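PDB 3ZED: Rna-directed RNA polymerase, which synthesises RNA from ribonucleoside 5'-triphosphates on an RNA template, acting as the polymerase of a birnavirus, and is probably also found covalently attached to the genomic RNA. Local coordinates for residues K129-F134 / E628-H633; L168-A173 / K317-W322; D282-V287 / R736-R741. All coordinates share one frame; numbering follows the deposited sequence.

Contact 1: K129-F134 / E628-H633; sequences KQLTFF and ETAAKH
Phe134 carries two ring interactions with the facing helix. With His633 it forms an offset edge-to-face pair: the edge of the phenyl is turned toward the imidazole face, with centroids 5.5 Å apart and planes at 70°. The second is a CH-pi contact, in which Thr629 CG2 sits over one phenyl face, 4.0 Å from the centroid of the Phe134 ring and 16° off its normal. Phe133 CD2 lies over the opposite face, so the ring is sandwiched. In Thr629 it is the methyl that stands anti to the backbone N and meets the ring, while OG1 bonds back to Pro625 O of its own helix.

The apolar contacts centre on Ala630. Its CB meets Leu131 CD2 at 3.7 Å and Gln130 CB at 4.0 Å, and Phe134 CD2 comes within 3.7 Å of Ala630 CA. Leu131 and Phe134 both also touch Leu626, one turn earlier.

The one close polar approach, Gln130 OE1 to His633 ND1 at 3.1 Å, has too poor an angle for a hydrogen bond.

The axes of the two helical segments pass 8.8 Å apart at 125°, with small Ala630 at the nearest CA pair. This is helix-helix packing between helix 125-137, in the N-terminal part of the chain, and helix 625-645 of the thumb, consistent with the closed right-hand architecture of viral RNA polymerases.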
loop_
_atom_site.group_PDB
_atom_site.type_symbol
_atom_site.label_atom_id
_atom_site.label_comp_id
_atom_site.label_asym_id
_atom_site.label_seq_id
_atom_site.Cartn_x
_atom_site.Cartn_y
_atom_site.Cartn_z
ATOM N N LYS B 129 26.587 -15.572 17.395
ATOM C CA LYS B 129 27.885 -16.126 17.806
ATOM C C LYS B 129 29.010 -15.149 17.437
ATOM O O LYS B 129 29.851 -14.830 18.279
ATOM C CB LYS B 129 28.130 -17.508 17.168
ATOM C CG LYS B 129 27.323 -18.641 17.796
ATOM C CD LYS B 129 27.177 -19.828 16.855
ATOM C CE LYS B 129 26.411 -20.953 17.507
ATOM N NZ LYS B 129 25.850 -21.892 16.505
ATOM N N GLN B 130 28.977 -14.622 16.209
ATOM C CA GLN B 130 29.965 -13.675 15.691
ATOM C C GLN B 130 29.967 -12.361 16.494
ATOM O O GLN B 130 31.031 -11.889 16.886
ATOM C CB GLN B 130 29.724 -13.405 14.202
ATOM C CG GLN B 130 30.003 -14.613 13.306
ATOM C CD GLN B 130 31.430 -15.100 13.370
ATOM O OE1 GLN B 130 32.384 -14.325 13.406
ATOM N NE2 GLN B 130 31.606 -16.403 13.386
ATOM N N LEU B 131 28.780 -11.823 16.806
ATOM C CA LEU B 131 28.642 -10.610 17.617
ATOM C C LEU B 131 29.291 -10.802 18.982
ATOM O O LEU B 131 30.019 -9.908 19.440
ATOM C CB LEU B 131 27.162 -10.223 17.784
ATOM C CG LEU B 131 26.425 -9.715 16.548
ATOM C CD1 LEU B 131 24.940 -9.748 16.785
ATOM C CD2 LEU B 131 26.871 -8.284 16.147
ATOM N N THR B 132 29.055 -11.970 19.631
ATOM C CA THR B 132 29.640 -12.294 20.943
ATOM C C THR B 132 31.180 -12.369 20.856
ATOM O O THR B 132 31.869 -11.837 21.742
ATOM C CB THR B 132 29.074 -13.611 21.491
ATOM O OG1 THR B 132 27.659 -13.553 21.452
ATOM C CG2 THR B 132 29.549 -13.904 22.913
ATOM N N PHE B 133 31.710 -13.029 19.808
ATOM C CA PHE B 133 33.162 -13.126 19.641
ATOM C C PHE B 133 33.785 -11.751 19.462
ATOM O O PHE B 133 34.813 -11.474 20.068
ATOM C CB PHE B 133 33.579 -14.024 18.457
ATOM C CG PHE B 133 35.080 -13.960 18.181
ATOM C CD1 PHE B 133 36.003 -14.362 19.146
ATOM C CD2 PHE B 133 35.564 -13.442 16.981
ATOM C CE1 PHE B 133 37.379 -14.288 18.898
ATOM C CE2 PHE B 133 36.936 -13.396 16.722
ATOM C CZ PHE B 133 37.831 -13.844 17.673
ATOM N N PHE B 134 33.169 -10.887 18.649
ATOM C CA PHE B 134 33.768 -9.585 18.426
ATOM C C PHE B 134 33.600 -8.685 19.656
ATOM O O PHE B 134 34.458 -7.825 19.867
ATOM C CB PHE B 134 33.254 -8.947 17.124
ATOM C CG PHE B 134 33.874 -9.587 15.894
ATOM C CD1 PHE B 134 35.256 -9.544 15.681
ATOM C CD2 PHE B 134 33.080 -10.223 14.942
ATOM C CE1 PHE B 134 35.827 -10.125 14.533
ATOM C CE2 PHE B 134 33.651 -10.814 13.804
ATOM C CZ PHE B 134 35.024 -10.761 13.604
ATOM N N GLU B 628 28.612 -4.099 12.240
ATOM C CA GLU B 628 29.395 -3.950 11.029
ATOM C C GLU B 628 30.632 -4.878 11.063
ATOM O O GLU B 628 30.917 -5.496 10.054
ATOM C CB GLU B 628 29.794 -2.463 10.822
ATOM C CG GLU B 628 30.848 -2.194 9.754
ATOM C CD GLU B 628 30.603 -2.734 8.356
ATOM O OE1 GLU B 628 29.428 -2.907 7.965
ATOM O OE2 GLU B 628 31.596 -2.907 7.621
ATOM N N THR B 629 31.332 -5.003 12.210
ATOM C CA THR B 629 32.498 -5.886 12.310
ATOM C C THR B 629 32.073 -7.348 12.073
ATOM O O THR B 629 32.702 -8.022 11.249
ATOM C CB THR B 629 33.221 -5.716 13.658
ATOM O OG1 THR B 629 33.340 -4.318 13.956
ATOM C CG2 THR B 629 34.601 -6.355 13.661
ATOM N N ALA B 630 30.968 -7.806 12.750
ATOM C CA ALA B 630 30.424 -9.160 12.611
ATOM C C ALA B 630 29.847 -9.420 11.202
ATOM O O ALA B 630 30.188 -10.450 10.619
ATOM C CB ALA B 630 29.365 -9.420 13.658
ATOM N N ALA B 631 29.001 -8.499 10.653
ATOM C CA ALA B 631 28.407 -8.661 9.315
ATOM C C ALA B 631 29.475 -8.641 8.201
ATOM O O ALA B 631 29.367 -9.446 7.274
ATOM C CB ALA B 631 27.351 -7.596 9.046
ATOM N N LYS B 632 30.491 -7.738 8.286
ATOM C CA LYS B 632 31.586 -7.667 7.298
ATOM C C LYS B 632 32.302 -9.021 7.257
ATOM O O LYS B 632 32.513 -9.573 6.177
ATOM C CB LYS B 632 32.584 -6.527 7.615
ATOM C CG LYS B 632 33.739 -6.389 6.618
ATOM C CD LYS B 632 34.712 -5.271 7.010
ATOM C CE LYS B 632 35.598 -4.861 5.845
ATOM N NZ LYS B 632 36.466 -3.667 6.127
ATOM N N HIS B 633 32.619 -9.564 8.448
ATOM C CA HIS B 633 33.263 -10.864 8.601
ATOM C C HIS B 633 32.429 -11.965 7.938
ATOM O O HIS B 633 32.959 -12.751 7.162
ATOM C CB HIS B 633 33.493 -11.192 10.084
ATOM C CG HIS B 633 34.090 -12.550 10.286
ATOM N ND1 HIS B 633 33.300 -13.649 10.567
ATOM C CD2 HIS B 633 35.374 -12.959 10.160
ATOM C CE1 HIS B 633 34.137 -14.676 10.662
ATOM N NE2 HIS B 633 35.387 -14.310 10.411
#

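Contact 2: L168-A173 / K317-W322; sequences LNRLLA and KTRNIW
Arg170 packs helix 164-179 against the turn and strand at 317-322 in a contact made of van der Waals layering and one water bridge, without a direct hydrogen bond between the segments. The strand pairs antiparallel with 299-310 in a mixed sheet, and the helix follows strand 157-160 of the same sheet.

The aliphatic part of Arg170 lies on the backbone. Its CG is anti to the backbone N (chi1 178°), and Arg170 CB approaches Thr318 O to 3.2 Å. A bend at chi2 (68°) then turns CD away from a straight course. Asn320 slides past in the opposite direction, its ND2 3.7 Å from Arg170 CG and 3.9 Å from Leu171 CD2, while Asn320 OD1 is bonded to Gln167 NE2.

Beyond the bend, a water at the edge of the guanidinium, in its plane, accepts from Arg170 NE at 2.7 Å and from Asn320 N at 2.7 Å, tying the side chain to the start of the strand. Arg319 CD lies over one guanidinium face, off-centre, and comes within 3.4 Å of Arg170 NH2. The two guanidinium planes are 63° apart, so they do not stack. Lys317 runs alongside in the same direction, with CE 3.8 Å from Arg170 NH1.

Three basic side chains thus converge; Arg170 NH2 and Arg319 NH1 are only 4.5 Å apart. The repulsion is probably eased by Glu307, salt-bridged to Arg319 NH2. A Lys-Thr-Arg sequence leading into a strand of the fingers is consistent with motif F of viral RNA polymerases, whose basic residues typically line the nucleotide entry path.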
loop_
_atom_site.group_PDB
_atom_site.type_symbol
_atom_site.label_atom_id
_atom_site.label_comp_id
_atom_site.label_asym_id
_atom_site.label_seq_id
_atom_site.Cartn_x
_atom_site.Cartn_y
_atom_site.Cartn_z
ATOM N N LEU B 168 -7.603 -14.749 13.657
ATOM C CA LEU B 168 -8.965 -14.591 14.179
ATOM C C LEU B 168 -9.039 -13.459 15.221
ATOM O O LEU B 168 -9.960 -12.639 15.154
ATOM C CB LEU B 168 -9.479 -15.921 14.750
ATOM C CG LEU B 168 -9.730 -17.028 13.702
ATOM C CD1 LEU B 168 -9.881 -18.390 14.354
ATOM C CD2 LEU B 168 -10.937 -16.721 12.840
ATOM N N ASN B 169 -8.057 -13.390 16.137
ATOM C CA ASN B 169 -7.961 -12.331 17.141
ATOM C C ASN B 169 -7.712 -10.975 16.479
ATOM O O ASN B 169 -8.233 -9.962 16.947
ATOM C CB ASN B 169 -6.860 -12.628 18.154
ATOM C CG ASN B 169 -7.316 -13.580 19.215
ATOM O OD1 ASN B 169 -8.134 -13.243 20.069
ATOM N ND2 ASN B 169 -6.814 -14.798 19.163
ATOM N N ARG B 170 -6.942 -10.964 15.372
ATOM C CA ARG B 170 -6.683 -9.764 14.574
ATOM C C ARG B 170 -7.994 -9.222 13.998
ATOM O O ARG B 170 -8.222 -8.008 14.041
ATOM C CB ARG B 170 -5.680 -10.055 13.451
ATOM C CG ARG B 170 -5.387 -8.879 12.540
ATOM C CD ARG B 170 -4.642 -7.770 13.248
ATOM N NE ARG B 170 -4.266 -6.702 12.320
ATOM C CZ ARG B 170 -3.573 -5.625 12.668
ATOM N NH1 ARG B 170 -3.184 -5.454 13.925
ATOM N NH2 ARG B 170 -3.280 -4.699 11.766
ATOM N N LEU B 171 -8.872 -10.118 13.500
ATOM C CA LEU B 171 -10.178 -9.728 12.962
ATOM C C LEU B 171 -11.020 -9.001 14.029
ATOM O O LEU B 171 -11.638 -7.974 13.718
ATOM C CB LEU B 171 -10.938 -10.939 12.401
ATOM C CG LEU B 171 -10.432 -11.551 11.083
ATOM C CD1 LEU B 171 -11.299 -12.746 10.702
ATOM C CD2 LEU B 171 -10.438 -10.528 9.934
ATOM N N LEU B 172 -10.999 -9.498 15.286
ATOM C CA LEU B 172 -11.703 -8.879 16.418
ATOM C C LEU B 172 -11.167 -7.457 16.680
ATOM O O LEU B 172 -11.955 -6.541 16.882
ATOM C CB LEU B 172 -11.567 -9.729 17.708
ATOM C CG LEU B 172 -12.043 -11.190 17.678
ATOM C CD1 LEU B 172 -11.978 -11.791 19.069
ATOM C CD2 LEU B 172 -13.458 -11.332 17.109
ATOM N N ALA B 173 -9.834 -7.285 16.669
ATOM C CA ALA B 173 -9.172 -5.990 16.863
ATOM C C ALA B 173 -9.583 -4.988 15.738
ATOM O O ALA B 173 -9.894 -3.830 16.044
ATOM C CB ALA B 173 -7.667 -6.170 16.894
ATOM N N LYS B 317 -2.038 -12.075 17.673
ATOM C CA LYS B 317 -1.985 -11.133 16.569
ATOM C C LYS B 317 -1.164 -11.635 15.370
ATOM O O LYS B 317 0.055 -11.766 15.444
ATOM C CB LYS B 317 -1.416 -9.784 17.062
ATOM C CG LYS B 317 -1.307 -8.697 16.008
ATOM C CD LYS B 317 -0.294 -7.640 16.448
ATOM C CE LYS B 317 0.140 -6.741 15.318
ATOM N NZ LYS B 317 1.156 -5.749 15.762
ATOM N N THR B 318 -1.864 -11.896 14.266
ATOM C CA THR B 318 -1.298 -12.212 12.958
ATOM C C THR B 318 -1.922 -11.195 12.028
ATOM O O THR B 318 -3.143 -11.170 11.900
ATOM C CB THR B 318 -1.531 -13.665 12.496
ATOM O OG1 THR B 318 -1.142 -14.599 13.505
ATOM C CG2 THR B 318 -0.834 -13.978 11.149
ATOM N N ARG B 319 -1.120 -10.334 11.417
ATOM C CA ARG B 319 -1.679 -9.352 10.490
ATOM C C ARG B 319 -2.184 -10.080 9.232
ATOM O O ARG B 319 -1.634 -11.120 8.830
ATOM C CB ARG B 319 -0.669 -8.238 10.155
ATOM C CG ARG B 319 -0.326 -7.384 11.379
ATOM C CD ARG B 319 -0.226 -5.907 11.066
ATOM N NE ARG B 319 1.055 -5.534 10.470
ATOM C CZ ARG B 319 1.185 -4.698 9.444
ATOM N NH1 ARG B 319 0.112 -4.157 8.878
ATOM N NH2 ARG B 319 2.390 -4.407 8.967
ATOM N N ASN B 320 -3.269 -9.562 8.664
ATOM C CA ASN B 320 -3.904 -10.182 7.503
ATOM C C ASN B 320 -3.746 -9.400 6.229
ATOM O O ASN B 320 -3.906 -8.183 6.229
ATOM C CB ASN B 320 -5.396 -10.378 7.772
ATOM C CG ASN B 320 -5.680 -11.354 8.883
ATOM O OD1 ASN B 320 -5.129 -12.438 8.925
ATOM N ND2 ASN B 320 -6.566 -10.998 9.800
ATOM N N ILE B 321 -3.483 -10.118 5.126
ATOM C CA ILE B 321 -3.482 -9.543 3.788
ATOM C C ILE B 321 -4.827 -9.950 3.165
ATOM O O ILE B 321 -5.118 -11.147 3.049
ATOM C CB ILE B 321 -2.268 -9.965 2.912
ATOM C CG1 ILE B 321 -0.899 -9.516 3.513
ATOM C CG2 ILE B 321 -2.457 -9.551 1.430
ATOM C CD1 ILE B 321 -0.119 -8.326 2.852
ATOM N N TRP B 322 -5.659 -8.968 2.817
ATOM C CA TRP B 322 -6.939 -9.212 2.155
ATOM C C TRP B 322 -6.588 -9.385 0.682
ATOM O O TRP B 322 -6.291 -8.411 -0.023
ATOM C CB TRP B 322 -7.879 -8.047 2.420
ATOM C CG TRP B 322 -9.313 -8.287 2.048
ATOM C CD1 TRP B 322 -10.313 -8.708 2.876
ATOM C CD2 TRP B 322 -9.936 -7.987 0.784
ATOM N NE1 TRP B 322 -11.519 -8.703 2.205
ATOM C CE2 TRP B 322 -11.314 -8.275 0.918
ATOM C CE3 TRP B 322 -9.458 -7.504 -0.454
ATOM C CZ2 TRP B 322 -12.221 -8.099 -0.138
ATOM C CZ3 TRP B 322 -10.352 -7.326 -1.494
ATOM C CH2 TRP B 322 -11.717 -7.628 -1.336
HETATM O O HOH W 1 -4.597 -7.509 9.791
#

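Contact 3: D282-V287 / R736-R741; sequences DPEAGV and RVSTLR
Glu284 and Arg736 form the salt bridge that joins these segments. Arg736 NH2 donates to Glu284 OE2 at 3.2 Å with an N-H...O angle of 157°, entering on the syn lone pair, and the carboxylate and guanidinium planes are only 13° apart. Arg736 NH1 is satisfied separately, by Asn776 O. Glu784 OE2 lies close to Glu284 OE1, a like-charge approach that Arg736 probably offsets, while Glu784 OE1 accepts from Val737 N.

Each segment also has internal bonds of its own. Asp282 is an N-cap: its OD1 takes the amide of Ala285 at 3.2 Å along a nearly straight line (175°), although from above the carboxylate plane. Arg736 O accepts twice from one residue, from Thr739 OG1 at 2.6 Å and Thr739 N at 3.2 Å, and the same hydroxyl also bonds to Gln743 NE2.

Apart from the bridge the contact is van der Waals packing. Pro283 CB lies against a carbonyl, 3.6 Å from Val737 O, and its apolar neighbour is Leu740 CB at 4.3 Å. Val287 uses two carbons: CB lies 3.8 Å from Val737 CG1, and CG2, anti to the carbonyl carbon, reaches Leu740 CD1 at 3.9 Å. Helix 260-278 backs Val287 and Leu740 through Ala278.

Two helix starts therefore meet here, the Asp-capped N terminus of helix 283-293 and the 3-10 turn leading into helix 740-752, docking the C-terminal region of this birnavirus polymerase onto its main body.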
loop_
_atom_site.group_PDB
_atom_site.type_symbol
_atom_site.label_atom_id
_atom_site.label_comp_id
_atom_site.label_asym_id
_atom_site.label_seq_id
_atom_site.Cartn_x
_atom_site.Cartn_y
_atom_site.Cartn_z
ATOM N N ASP B 282 -34.560 -2.130 -16.419
ATOM C CA ASP B 282 -34.588 -2.191 -14.959
ATOM C C ASP B 282 -33.125 -2.189 -14.436
ATOM O O ASP B 282 -32.583 -3.263 -14.141
ATOM C CB ASP B 282 -35.392 -3.426 -14.480
ATOM C CG ASP B 282 -35.729 -3.479 -12.992
ATOM O OD1 ASP B 282 -35.095 -2.726 -12.198
ATOM O OD2 ASP B 282 -36.594 -4.300 -12.611
ATOM N N PRO B 283 -32.452 -1.002 -14.347
ATOM C CA PRO B 283 -31.057 -0.980 -13.858
ATOM C C PRO B 283 -30.892 -1.533 -12.439
ATOM O O PRO B 283 -29.855 -2.146 -12.163
ATOM C CB PRO B 283 -30.664 0.501 -13.926
ATOM C CG PRO B 283 -31.638 1.121 -14.869
ATOM C CD PRO B 283 -32.917 0.363 -14.668
ATOM N N GLU B 284 -31.898 -1.362 -11.553
ATOM C CA GLU B 284 -31.789 -1.879 -10.190
ATOM C C GLU B 284 -31.682 -3.420 -10.164
ATOM O O GLU B 284 -30.728 -3.938 -9.579
ATOM C CB GLU B 284 -32.928 -1.397 -9.296
ATOM C CG GLU B 284 -32.596 -1.545 -7.821
ATOM C CD GLU B 284 -33.218 -0.487 -6.933
ATOM O OE1 GLU B 284 -32.652 0.627 -6.831
ATOM O OE2 GLU B 284 -34.277 -0.782 -6.335
ATOM N N ALA B 285 -32.621 -4.136 -10.805
ATOM C CA ALA B 285 -32.607 -5.603 -10.846
ATOM C C ALA B 285 -31.389 -6.119 -11.617
ATOM O O ALA B 285 -30.784 -7.103 -11.205
ATOM C CB ALA B 285 -33.886 -6.134 -11.475
ATOM N N GLY B 286 -31.045 -5.436 -12.711
ATOM C CA GLY B 286 -29.933 -5.774 -13.587
ATOM C C GLY B 286 -28.587 -5.650 -12.920
ATOM O O GLY B 286 -27.794 -6.595 -12.969
ATOM N N VAL B 287 -28.308 -4.480 -12.305
ATOM C CA VAL B 287 -27.032 -4.199 -11.622
ATOM C C VAL B 287 -26.884 -5.141 -10.417
ATOM O O VAL B 287 -25.818 -5.745 -10.257
ATOM C CB VAL B 287 -26.893 -2.697 -11.240
ATOM C CG1 VAL B 287 -25.795 -2.456 -10.209
ATOM C CG2 VAL B 287 -26.653 -1.842 -12.484
ATOM N N ARG B 736 -29.782 6.648 -6.144
ATOM C CA ARG B 736 -29.947 5.185 -6.106
ATOM C C ARG B 736 -29.693 4.543 -7.491
ATOM O O ARG B 736 -29.741 5.228 -8.522
ATOM C CB ARG B 736 -31.329 4.777 -5.543
ATOM C CG ARG B 736 -32.520 5.233 -6.373
ATOM C CD ARG B 736 -33.839 4.990 -5.677
ATOM N NE ARG B 736 -34.211 3.576 -5.613
ATOM C CZ ARG B 736 -35.226 3.101 -4.896
ATOM N NH1 ARG B 736 -35.980 3.921 -4.173
ATOM N NH2 ARG B 736 -35.495 1.802 -4.895
ATOM N N VAL B 737 -29.431 3.214 -7.487
ATOM C CA VAL B 737 -29.058 2.384 -8.642
ATOM C C VAL B 737 -30.168 2.325 -9.734
ATOM O O VAL B 737 -29.824 2.202 -10.911
ATOM C CB VAL B 737 -28.582 0.986 -8.137
ATOM C CG1 VAL B 737 -28.791 -0.124 -9.145
ATOM C CG2 VAL B 737 -27.117 1.042 -7.713
ATOM N N SER B 738 -31.464 2.484 -9.371
ATOM C CA SER B 738 -32.572 2.469 -10.345
ATOM C C SER B 738 -32.506 3.662 -11.340
ATOM O O SER B 738 -33.028 3.546 -12.442
ATOM C CB SER B 738 -33.923 2.466 -9.636
ATOM O OG SER B 738 -34.064 3.621 -8.826
ATOM N N THR B 739 -31.813 4.763 -10.968
ATOM C CA THR B 739 -31.634 5.994 -11.760
ATOM C C THR B 739 -30.376 5.977 -12.647
ATOM O O THR B 739 -30.063 7.002 -13.256
ATOM C CB THR B 739 -31.524 7.226 -10.814
ATOM O OG1 THR B 739 -30.249 7.230 -10.133
ATOM C CG2 THR B 739 -32.666 7.323 -9.812
ATOM N N LEU B 740 -29.641 4.851 -12.711
ATOM C CA LEU B 740 -28.355 4.791 -13.424
ATOM C C LEU B 740 -28.452 5.068 -14.920
ATOM O O LEU B 740 -27.534 5.689 -15.459
ATOM C CB LEU B 740 -27.611 3.466 -13.188
ATOM C CG LEU B 740 -26.834 3.351 -11.875
ATOM C CD1 LEU B 740 -26.353 1.933 -11.668
ATOM C CD2 LEU B 740 -25.668 4.353 -11.804
ATOM N N ARG B 741 -29.546 4.646 -15.577
ATOM C CA ARG B 741 -29.751 4.869 -17.006
ATOM C C ARG B 741 -29.929 6.371 -17.297
ATOM O O ARG B 741 -29.365 6.876 -18.269
ATOM C CB ARG B 741 -30.957 4.056 -17.491
ATOM C CG ARG B 741 -31.104 3.976 -19.002
ATOM C CD ARG B 741 -32.490 4.377 -19.420
ATOM N NE ARG B 741 -33.438 3.259 -19.360
ATOM C CZ ARG B 741 -34.488 3.198 -18.545
ATOM N NH1 ARG B 741 -34.731 4.182 -17.687
ATOM N NH2 ARG B 741 -35.312 2.162 -18.593
#

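How the contacts relate
From the N terminus, the chain passes 129-134 and then 168-173, and contact 2 closes first, at 317-322, a loop of 143 intervening residues. This lies wholly within the much longer loop that contact 1 closes at 628-633. Contact 3 begins at 282-287, inside both loops, but returns only at 736-741, so it crosses each of them. In space the three are separate: contact 2 lies nearer the chain's centre than the others, with its centre 37 Å from that of contact 1 and 36 Å from that of contact 3; contacts 1 and 3 sit on opposite sides of that centre. Together they tie helix 125-137 to the thumb, helix to mixed sheet, and C-terminal region to the polymerase body.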